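Long-range contacts in predicted aminoglycoside phosphotransferase (Brachybacterium faecium, PDB 5UXC), which probably transfers a phosphate from a guanine nucleotide to the 2'-hydroxyl of macrolide antibiotics such as azithromycin, with the help of magnesium: residues P99-A104 / E197-H202; T118-S123 / T203-E208; G17-G22 / R40-G45. All coordinates share one frame; numbering follows the deposited sequence. Where two conformers were deposited one is given.

Contact 1 of 3, residues P99-A104 / E197-H202; sequences PGLTVA and ELYPAH. With MG (magnesium ion), chain B; GDP (guanosine-5'-diphosphate), chain C.
Leu101 spreads its two methyl branches over the turn at Pro200 and Ala201, and this is the dense half of the contact. Leu101 CD2 lies 3.9 Å from Pro200 CB, while Leu101 CD1 reaches Ala201 CB at 3.8 Å. The first torsion (chi1 63°) sets CG between the backbone N and the carbonyl carbon, bringing the forked end onto the loop. Leu101 N makes a weak bond to Pro200 O (3.3 Å); Gly100 N is 2.9 Å from Pro200 O but bent to 120°, weak at best, its N-H probably going also to Thr203 O.

Packing thins toward Val103, whose CG2 comes no nearer to Tyr199 OH than 4.4 Å. Toward the nucleotide a single water replaces direct packing: it donates to Leu101 O and Ala201 O and bonds both ribose hydroxyls of GDP. Ala201 O also accepts GDP O3' directly, at 3.1 Å.

The loop probably corresponds to the catalytic loop of kinase-like phosphotransferases, since it follows strand 192-194 and supplies a metal ligand. His202 ND1 donates to Glu197 O, fixing the ring with NE2 2.1 Å from magnesium, which Asp215 also binds. Consecutive residues thus hold nucleotide and metal, through a carbonyl and an imidazole.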
# COMPACT_ATOMS: atom_id res chain seq x y z
N PRO A 99 5.46 9.99 8.82
CA PRO A 99 4.34 9.51 8.00
C PRO A 99 3.41 10.67 7.65
O PRO A 99 3.11 11.53 8.49
CB PRO A 99 3.64 8.51 8.91
CG PRO A 99 4.73 8.08 9.92
CD PRO A 99 5.55 9.32 10.13
N GLY A 100 2.98 10.70 6.39
CA GLY A 100 2.08 11.78 5.95
C GLY A 100 0.74 11.77 6.66
O GLY A 100 0.10 12.83 6.82
N LEU A 101 0.29 10.59 7.06
CA LEU A 101 -0.79 10.51 8.03
C LEU A 101 -0.58 9.26 8.87
O LEU A 101 0.18 8.37 8.50
CB LEU A 101 -2.18 10.52 7.35
CG LEU A 101 -2.52 9.35 6.42
CD1 LEU A 101 -2.98 8.14 7.22
CD2 LEU A 101 -3.58 9.74 5.31
N THR A 102 -1.27 9.19 10.02
CA THR A 102 -1.24 7.98 10.83
C THR A 102 -2.66 7.59 11.20
O THR A 102 -3.47 8.45 11.55
CB THR A 102 -0.35 8.17 12.07
OG1 THR A 102 -0.89 9.18 12.90
CG2 THR A 102 1.03 8.62 11.65
N VAL A 103 -2.98 6.30 11.06
CA VAL A 103 -4.30 5.76 11.38
C VAL A 103 -4.18 4.99 12.69
O VAL A 103 -3.51 3.95 12.75
CB VAL A 103 -4.85 4.85 10.26
CG1 VAL A 103 -6.30 4.45 10.57
CG2 VAL A 103 -4.77 5.53 8.93
N ALA A 104 -4.84 5.49 13.73
CA ALA A 104 -4.80 4.84 15.02
C ALA A 104 -5.52 3.49 14.98
O ALA A 104 -6.18 3.11 13.99
CB ALA A 104 -5.42 5.73 16.10
N GLU A 197 -0.71 0.05 -2.41
CA GLU A 197 -1.38 0.66 -1.27
C GLU A 197 -0.71 1.99 -0.98
O GLU A 197 -0.27 2.28 0.14
CB GLU A 197 -1.37 -0.28 -0.06
CG GLU A 197 -2.45 0.08 0.92
CD GLU A 197 -2.76 -1.06 1.85
OE1 GLU A 197 -3.21 -2.13 1.38
OE2 GLU A 197 -2.50 -0.87 3.05
N LEU A 198 -0.59 2.82 -2.03
CA LEU A 198 0.21 4.04 -1.96
C LEU A 198 -0.71 5.18 -1.52
O LEU A 198 -1.50 5.68 -2.31
CB LEU A 198 0.87 4.38 -3.29
CG LEU A 198 1.94 5.47 -3.13
CD1 LEU A 198 3.11 4.98 -2.19
CD2 LEU A 198 2.53 5.78 -4.43
N TYR A 199 -0.59 5.57 -0.25
CA TYR A 199 -1.29 6.69 0.36
C TYR A 199 -0.40 7.19 1.48
O TYR A 199 0.66 6.59 1.74
CB TYR A 199 -2.69 6.27 0.84
CG TYR A 199 -2.81 5.43 2.09
CD1 TYR A 199 -2.34 4.10 2.13
CD2 TYR A 199 -3.43 5.92 3.21
CE1 TYR A 199 -2.50 3.32 3.29
CE2 TYR A 199 -3.60 5.16 4.36
CZ TYR A 199 -3.16 3.87 4.39
OH TYR A 199 -3.31 3.15 5.53
N PRO A 200 -0.72 8.31 2.13
CA PRO A 200 0.30 8.98 2.96
C PRO A 200 0.70 8.25 4.22
O PRO A 200 1.72 8.63 4.76
CB PRO A 200 -0.34 10.35 3.32
CG PRO A 200 -1.16 10.62 2.06
CD PRO A 200 -1.77 9.28 1.69
N ALA A 201 -0.04 7.22 4.67
CA ALA A 201 0.46 6.41 5.78
C ALA A 201 1.74 5.69 5.41
O ALA A 201 2.52 5.27 6.30
CB ALA A 201 -0.55 5.34 6.19
N HIS A 202 1.94 5.44 4.12
CA HIS A 202 3.13 4.71 3.70
C HIS A 202 4.14 5.61 2.97
O HIS A 202 5.12 5.08 2.43
CB HIS A 202 2.72 3.49 2.82
CG HIS A 202 1.76 2.53 3.50
ND1 HIS A 202 0.92 1.69 2.80
CD2 HIS A 202 1.59 2.21 4.81
CE1 HIS A 202 0.24 0.92 3.67
NE2 HIS A 202 0.62 1.22 4.91
MG MG B . 0.99 -0.52 6.11
PB GDP C . 1.68 -2.98 8.37
O1B GDP C . 0.72 -2.10 7.61
O2B GDP C . 1.81 -4.35 7.86
O3B GDP C . 1.14 -2.97 9.87
O3A GDP C . 3.15 -2.33 8.34
PA GDP C . 3.75 -0.95 7.83
O1A GDP C . 5.00 -1.36 7.13
O2A GDP C . 2.74 -0.14 7.04
O5' GDP C . 4.19 -0.12 9.11
C5' GDP C . 3.16 0.29 10.00
C4' GDP C . 3.31 1.75 10.34
O4' GDP C . 4.53 1.91 11.06
C3' GDP C . 3.47 2.64 9.11
O3' GDP C . 2.23 3.07 8.49
C2' GDP C . 4.20 3.82 9.69
O2' GDP C . 3.32 4.63 10.51
C1' GDP C . 5.13 3.14 10.70
N9 GDP C . 6.46 2.81 10.11
C8 GDP C . 6.83 1.65 9.54
N7 GDP C . 8.14 1.73 9.14
C5 GDP C . 8.56 2.98 9.46
C6 GDP C . 9.79 3.77 9.33
O6 GDP C . 10.82 3.27 8.84
N1 GDP C . 9.80 5.04 9.83
C2 GDP C . 8.73 5.61 10.42
N2 GDP C . 8.82 6.86 10.87
N3 GDP C . 7.56 4.97 10.54
C4 GDP C . 7.43 3.68 10.08
O HOH W 1 1.33 5.82 8.99
O HOH W 2 -0.88 -1.21 5.50
O HOH W 3 0.16 0.81 7.62

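Contact 2 of 3, residues T118-S123 / T203-E208; sequences TVYARS and TLVEDE. With ZIT (azithromycin), chain H; SO4 (sulfate ion), chain E.
Tyr120 presents the rim of its ring, not a face, to Val205 and Thr203: CE1 is 3.8 Å from Val205 CG1, the two side chains meeting at about a right angle. With CG anti to the backbone N (chi1 -175°), the ring stretches away from the helix and carries its hydroxyl to the strand. There Tyr120 OH and Thr203 OG1 form a hydrogen bond of 2.8 Å in which either could be the donor. OG1 lies in the ring plane, and the bond fixes where the end of the phenol sits; the ring's turn about its own axis is probably limited by its edge neighbours, Val205 CG1 and Glu208 O.

The near end of the same ring edge meets Glu208 O. This carbonyl stands 3.2 Å from Tyr120 CA, a CA-H...O contact with an angle of 127° at the hydrogen. Tyr120 N is close to it too, but the angle is poor, and this N-H bonds to Ser117 OG.

Glu208 belongs to the two-residue link between strands 203-206 and 209-213, a beta hairpin. Asp207 and Glu208 both have positive phi, consistent with a type I' turn. Helix 118-132 therefore packs against one side of the hairpin in the larger, helix-rich part of this kinase-like fold, and Tyr120 and Val119 also touch Ile210 and Arg209 of the second strand.

At the rim, Val119 CG1 is 3.7 Å from Glu208 CB. Beyond this apolar touch, a water donates to Glu208 OE1 at 2.7 Å and accepts a longer bond from Val119 N, so the carboxylate probably gains some favourable polarisation from the first turn of the helix. On the far side of the turn, Asp207 N donates to sulfate O2 at 2.7 Å, an ion that His112 also binds and that probably came from the crystallisation liquor.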
# COMPACT_ATOMS: atom_id res chain seq x y z
N THR A 118 1.37 21.58 -3.17
CA THR A 118 1.99 21.40 -4.48
C THR A 118 3.33 20.67 -4.35
O THR A 118 3.70 19.88 -5.22
CB THR A 118 2.21 22.75 -5.17
OG1 THR A 118 3.03 23.57 -4.33
CG2 THR A 118 0.91 23.49 -5.36
N VAL A 119 4.07 20.90 -3.26
CA VAL A 119 5.34 20.19 -3.08
C VAL A 119 5.10 18.69 -2.96
O VAL A 119 5.78 17.88 -3.60
CB VAL A 119 6.09 20.74 -1.85
CG1 VAL A 119 7.26 19.80 -1.44
CG2 VAL A 119 6.51 22.19 -2.19
N TYR A 120 4.12 18.29 -2.13
CA TYR A 120 3.81 16.87 -2.01
C TYR A 120 3.35 16.28 -3.34
O TYR A 120 3.77 15.19 -3.74
CB TYR A 120 2.74 16.63 -0.92
CG TYR A 120 2.50 15.10 -0.68
CD1 TYR A 120 3.42 14.33 0.02
CD2 TYR A 120 1.35 14.48 -1.17
CE1 TYR A 120 3.20 12.95 0.23
CE2 TYR A 120 1.10 13.12 -0.99
CZ TYR A 120 2.05 12.34 -0.28
OH TYR A 120 1.80 10.98 -0.10
N ALA A 121 2.50 17.01 -4.08
CA ALA A 121 2.01 16.47 -5.36
C ALA A 121 3.16 16.21 -6.33
O ALA A 121 3.18 15.20 -7.03
CB ALA A 121 1.01 17.44 -5.99
N ARG A 122 4.08 17.16 -6.42
CA ARG A 122 5.22 17.02 -7.32
C ARG A 122 6.08 15.85 -6.89
O ARG A 122 6.53 15.09 -7.69
CB ARG A 122 6.07 18.28 -7.33
CG ARG A 122 5.65 19.28 -8.38
CD ARG A 122 6.63 20.45 -8.45
NE ARG A 122 6.13 21.63 -7.75
CZ ARG A 122 6.65 22.11 -6.62
NH1 ARG A 122 7.69 21.51 -6.05
NH2 ARG A 122 6.13 23.18 -6.06
N SER A 123 6.31 15.74 -5.59
CA SER A 123 7.12 14.62 -5.08
C SER A 123 6.47 13.27 -5.39
O SER A 123 7.15 12.30 -5.81
CB SER A 123 7.28 14.84 -3.57
OG SER A 123 8.16 13.88 -3.04
N THR A 203 3.95 6.96 2.96
CA THR A 203 4.96 7.86 2.42
C THR A 203 5.50 8.74 3.55
O THR A 203 4.80 9.60 4.09
CB THR A 203 4.42 8.76 1.29
OG1 THR A 203 3.36 9.59 1.80
CG2 THR A 203 3.83 7.88 0.19
N LEU A 204 6.76 8.52 3.94
CA LEU A 204 7.34 9.43 4.92
C LEU A 204 7.75 10.71 4.22
O LEU A 204 8.23 10.69 3.08
CB LEU A 204 8.58 8.79 5.57
CG LEU A 204 8.37 7.42 6.18
CD1 LEU A 204 9.66 6.96 6.93
CD2 LEU A 204 7.20 7.48 7.21
N VAL A 205 7.59 11.84 4.93
CA VAL A 205 7.93 13.13 4.36
C VAL A 205 8.82 13.95 5.29
O VAL A 205 8.81 13.80 6.52
CB VAL A 205 6.65 13.96 4.03
CG1 VAL A 205 5.72 13.17 3.11
CG2 VAL A 205 5.87 14.29 5.29
N GLU A 206 9.50 14.92 4.68
CA GLU A 206 10.10 16.03 5.40
C GLU A 206 9.92 17.29 4.55
O GLU A 206 10.27 17.30 3.37
CB GLU A 206 11.58 15.79 5.72
CG GLU A 206 12.14 16.91 6.67
CD GLU A 206 13.61 16.72 7.02
OE1 GLU A 206 14.46 17.51 6.54
OE2 GLU A 206 13.91 15.76 7.76
N ASP A 207 9.38 18.36 5.16
CA ASP A 207 9.09 19.59 4.40
C ASP A 207 8.28 19.30 3.15
O ASP A 207 8.52 19.90 2.09
CB ASP A 207 10.37 20.35 4.05
CG ASP A 207 11.06 20.89 5.29
OD1 ASP A 207 10.34 21.41 6.17
OD2 ASP A 207 12.29 20.76 5.42
N GLU A 208 7.31 18.40 3.30
CA GLU A 208 6.28 18.02 2.34
C GLU A 208 6.83 17.19 1.20
O GLU A 208 6.07 16.80 0.31
CB GLU A 208 5.51 19.24 1.80
CG GLU A 208 4.82 20.02 2.92
CD GLU A 208 3.90 21.12 2.43
OE1 GLU A 208 4.18 21.74 1.39
OE2 GLU A 208 2.88 21.34 3.10
C1 ZIT H . 16.61 13.11 1.88
C2 ZIT H . 16.52 11.59 1.54
C3 ZIT H . 17.70 11.24 0.66
C4 ZIT H . 17.19 10.70 -0.71
C5 ZIT H . 18.36 10.56 -1.70
C6 ZIT H . 18.42 11.82 -2.56
C7 ZIT H . 17.29 11.84 -3.61
C8 ZIT H . 17.26 13.14 -4.49
C9 ZIT H . 16.20 14.18 -4.00
N10 ZIT H . 16.73 14.98 -2.79
C11 ZIT H . 15.65 15.55 -2.00
C12 ZIT H . 16.03 15.41 -0.52
C13 ZIT H . 14.92 15.73 0.49
C14 ZIT H . 15.43 15.24 1.83
C15 ZIT H . 14.62 15.77 2.99
C16 ZIT H . 15.15 15.13 4.31
C17 ZIT H . 16.35 10.84 2.81
C18 ZIT H . 16.47 9.40 -0.43
C19 ZIT H . 19.77 11.83 -3.26
C20 ZIT H . 16.91 12.81 -5.87
C21 ZIT H . 17.72 15.96 -3.26
C22 ZIT H . 15.33 16.98 -2.41
C23 ZIT H . 13.61 15.01 0.12
O1 ZIT H . 17.67 13.70 2.13
O6 ZIT H . 18.31 13.01 -1.77
O12 ZIT H . 17.17 16.19 -0.22
O13 ZIT H . 14.66 17.15 0.59
O14 ZIT H . 15.30 13.81 1.87
C1A ZIT H . 18.93 8.26 -2.28
C2A ZIT H . 18.42 7.05 -3.03
C3A ZIT H . 19.26 5.87 -2.67
C4A ZIT H . 20.70 6.17 -2.96
C5A ZIT H . 21.19 7.43 -2.22
C6A ZIT H . 22.55 7.84 -2.61
C7A ZIT H . 18.96 4.76 -4.89
C8A ZIT H . 19.31 3.38 -3.03
O1A ZIT H . 18.18 9.42 -2.57
O2A ZIT H . 17.06 6.76 -2.62
N3A ZIT H . 18.74 4.68 -3.46
O5A ZIT H . 20.32 8.53 -2.65
C1B ZIT H . 19.59 10.87 2.07
C2B ZIT H . 20.16 9.87 3.02
C3B ZIT H . 21.16 8.95 2.38
C4B ZIT H . 22.18 9.71 1.60
C5B ZIT H . 21.51 10.57 0.56
C6B ZIT H . 22.55 11.35 -0.20
C7B ZIT H . 21.88 8.11 3.50
C8B ZIT H . 19.49 7.26 2.01
O1B ZIT H . 18.59 10.27 1.26
O3B ZIT H . 20.49 8.08 1.45
O4B ZIT H . 23.02 8.77 0.91
O5B ZIT H . 20.59 11.54 1.18
S SO4 E . 8.44 18.03 8.72
O1 SO4 E . 9.50 17.44 9.56
O2 SO4 E . 9.05 18.96 7.77
O3 SO4 E . 7.46 18.72 9.56
O4 SO4 E . 7.70 16.95 8.01
O HOH W 4 3.57 23.06 -0.87

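Contact 3 of 3, residues G17-G22 / R40-G45; sequences GLDLDG and RAHDGG. With ZIT (azithromycin), chain G.
Asp21 N donates to Arg40 O at 2.9 Å, and its counterpart runs in the reverse direction, from His42 N to Asp19 O at 3.0 Å. Both bonds are nearly straight at the hydrogen (165° or more). Between them Leu20 and Ala41 face each other with CA atoms 4.1 Å apart. This is the pattern of a non-hydrogen-bonded antiparallel pair, and it is a single bridge.

The apolar filling lies around Ala41 CB, which Leu18 CD1 and Leu20 CD2 each approach to 4.2 Å. Trp47 and Leu49 of strand 46-52 add to this cluster, while Leu20 also packs on helix 6-15.

Segment 40-45 is the tip of the hairpin that joins strands 34-40 and 46-52 in the five-stranded sheet. A type I turn from Ala41 to Gly44 is closed by Gly44 N to Ala41 O, and Ala41 N bonds to Gly45 O; with Gly44 at positive phi, this is a type I turn followed by a G1 bulge. Asp43 OD1 accepts from Gly45 N at 3.0 Å, an Asx turn that braces the tip. The partner loop leaves helix 6-15 through a Schellman motif at Gly17.

His42 folds back across the bridge, its CG beside the backbone N (chi1 -79°). One face of the imidazole then rests on Asp21 CA, 3.6 Å above the plane and offset toward the rim. At the ring edge, in one of two deposited conformers, Asp19 OD1 is 3.5 Å from His42 CD2, carboxylate and ring planes 61° apart; this is no salt bridge. The Asp21 carboxylate is engaged elsewhere, OD1 accepting from Gly23 N. On the other flank the Arg40 guanidinium, held by a salt bridge from NE to Asp46 OD1, turns a face to azithromycin, and its NH2 comes 3.5 Å from the macrolide O1.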
# COMPACT_ATOMS: atom_id res chain seq x y z
N GLY A 17 21.24 -11.14 16.09
CA GLY A 17 22.32 -10.19 16.06
C GLY A 17 21.93 -8.77 16.41
O GLY A 17 22.76 -7.86 16.27
N LEU A 18 20.70 -8.54 16.86
CA LEU A 18 20.24 -7.19 17.13
C LEU A 18 20.09 -7.04 18.65
O LEU A 18 19.24 -7.68 19.26
CB LEU A 18 18.94 -6.92 16.37
CG LEU A 18 18.36 -5.51 16.43
CD1 LEU A 18 19.37 -4.43 16.01
CD2 LEU A 18 17.13 -5.51 15.61
N ASP A 19 20.94 -6.21 19.24
CA ASP A 19 21.02 -6.03 20.69
C ASP A 19 20.21 -4.79 21.06
O ASP A 19 20.71 -3.67 21.01
CB ASP A 19 22.48 -5.86 21.07
CG ASP A 19 22.72 -5.81 22.56
OD1 ASP A 19 21.92 -6.33 23.37
OD2 ASP A 19 23.78 -5.26 22.90
N LEU A 20 18.95 -4.98 21.43
CA LEU A 20 18.05 -3.86 21.63
C LEU A 20 17.95 -3.43 23.09
O LEU A 20 18.02 -4.25 24.02
CB LEU A 20 16.66 -4.24 21.14
CG LEU A 20 16.60 -4.59 19.67
CD1 LEU A 20 15.16 -5.08 19.36
CD2 LEU A 20 16.96 -3.37 18.80
N ASP A 21 17.74 -2.12 23.28
CA ASP A 21 17.39 -1.58 24.60
C ASP A 21 15.90 -1.79 24.81
O ASP A 21 15.07 -1.07 24.24
CB ASP A 21 17.78 -0.11 24.69
CG ASP A 21 17.29 0.57 25.97
OD1 ASP A 21 16.61 -0.08 26.80
OD2 ASP A 21 17.61 1.76 26.14
N GLY A 22 15.58 -2.76 25.67
CA GLY A 22 14.20 -3.22 25.81
C GLY A 22 13.24 -2.15 26.29
O GLY A 22 12.03 -2.27 26.06
N ARG A 40 15.23 0.95 19.74
CA ARG A 40 16.60 1.43 19.58
C ARG A 40 17.62 0.38 20.01
O ARG A 40 17.45 -0.29 21.03
CB ARG A 40 16.81 2.71 20.38
CG ARG A 40 18.13 3.43 20.12
CD ARG A 40 18.06 4.89 20.67
NE ARG A 40 17.11 5.67 19.88
CZ ARG A 40 15.98 6.23 20.31
NH1 ARG A 40 15.61 6.14 21.59
NH2 ARG A 40 15.22 6.89 19.44
N ALA A 41 18.67 0.22 19.22
CA ALA A 41 19.77 -0.67 19.63
C ALA A 41 20.69 0.03 20.61
O ALA A 41 20.77 1.26 20.66
CB ALA A 41 20.54 -1.12 18.39
N HIS A 42 21.40 -0.78 21.39
CA HIS A 42 22.32 -0.22 22.37
C HIS A 42 23.41 0.62 21.71
O HIS A 42 23.95 1.53 22.36
CB HIS A 42 22.91 -1.35 23.19
CG HIS A 42 22.01 -1.85 24.26
ND1 HIS A 42 21.48 -1.01 25.22
CD2 HIS A 42 21.57 -3.10 24.56
CE1 HIS A 42 20.77 -1.73 26.09
NE2 HIS A 42 20.80 -3.00 25.70
N ASP A 43 23.76 0.34 20.43
CA ASP A 43 24.72 1.18 19.71
C ASP A 43 24.10 2.46 19.17
O ASP A 43 24.80 3.23 18.50
CB ASP A 43 25.39 0.39 18.57
CG ASP A 43 24.45 0.02 17.38
OD1 ASP A 43 23.30 0.55 17.20
OD2 ASP A 43 24.89 -0.85 16.58
N GLY A 44 22.83 2.73 19.47
CA GLY A 44 22.19 3.97 19.12
C GLY A 44 21.31 3.91 17.88
O GLY A 44 20.47 4.79 17.68
N GLY A 45 21.43 2.85 17.08
CA GLY A 45 20.67 2.80 15.83
C GLY A 45 19.19 2.53 16.08
O GLY A 45 18.81 1.80 16.99
C1 ZIT G . 11.04 6.43 17.82
C2 ZIT G . 9.98 6.91 16.78
C3 ZIT G . 9.75 8.36 17.10
C4 ZIT G . 8.34 8.43 17.74
C5 ZIT G . 8.26 9.85 18.37
C6 ZIT G . 8.01 9.81 19.88
C7 ZIT G . 6.86 8.86 20.31
C8 ZIT G . 6.75 8.80 21.88
C9 ZIT G . 7.81 7.89 22.62
N10 ZIT G . 8.05 6.48 22.00
C11 ZIT G . 9.29 5.84 22.37
C12 ZIT G . 10.31 5.98 21.25
C13 ZIT G . 10.85 4.62 20.81
C14 ZIT G . 11.66 4.85 19.54
C15 ZIT G . 12.39 3.61 19.08
C16 ZIT G . 13.29 4.01 17.87
C17 ZIT G . 10.47 6.59 15.40
C18 ZIT G . 7.32 8.09 16.69
C19 ZIT G . 7.79 11.18 20.53
C20 ZIT G . 5.36 8.47 22.24
C21 ZIT G . 7.01 5.54 22.41
C22 ZIT G . 9.86 6.36 23.66
C23 ZIT G . 9.69 3.67 20.53
O1 ZIT G . 12.04 7.07 18.06
O6 ZIT G . 9.23 9.29 20.38
O12 ZIT G . 11.39 6.75 21.69
O13 ZIT G . 11.69 4.06 21.85
O14 ZIT G . 10.70 5.15 18.51
C1A ZIT G . 6.41 11.41 17.55
C2A ZIT G . 6.49 12.51 16.51
C3A ZIT G . 5.19 12.90 15.91
C4A ZIT G . 4.47 11.70 15.46
C5A ZIT G . 4.18 10.83 16.67
C6A ZIT G . 3.36 9.67 16.29
C7A ZIT G . 4.30 13.75 13.81
C8A ZIT G . 5.42 15.25 15.25
O1A ZIT G . 7.67 10.82 17.49
O2A ZIT G . 7.15 13.63 17.12
N3A ZIT G . 5.38 13.86 14.77
O5A ZIT G . 5.42 10.35 17.29
C1B ZIT G . 11.06 9.86 15.73
C2B ZIT G . 11.17 10.28 14.29
C3B ZIT G . 10.42 11.53 13.97
C4B ZIT G . 10.71 12.61 14.97
C5B ZIT G . 10.40 12.15 16.37
C6B ZIT G . 10.73 13.24 17.37
C7B ZIT G . 10.77 12.06 12.53
C8B ZIT G . 8.46 10.35 13.10
O1B ZIT G . 9.83 9.22 15.94
O3B ZIT G . 9.02 11.26 14.03
O4B ZIT G . 9.90 13.78 14.70
O5B ZIT G . 11.19 10.97 16.72
O HOH W 5 23.64 -2.44 19.61

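Contacts 1 and 2 interlock along the chain, their segments alternating, and both reach the sheet in which strands 98-103 and 203-206 are neighbours. Their centres are 13 Å apart and they touch: Gly100 N lies 3.1 Å from Thr203 O, probably a hydrogen bond, and Pro200 CG is 3.7 Å from Tyr120 OH. Contact 1 holds magnesium and GDP directly; contact 2 reaches GDP through Leu204, while its Thr203 side chain stays about 9 Å away. Contact 3 closes earlier in the chain, its nearest atoms about 14 Å from either of the others. It borders the azithromycin near the nucleotide, whereas contact 2 meets a second azithromycin through Glu206.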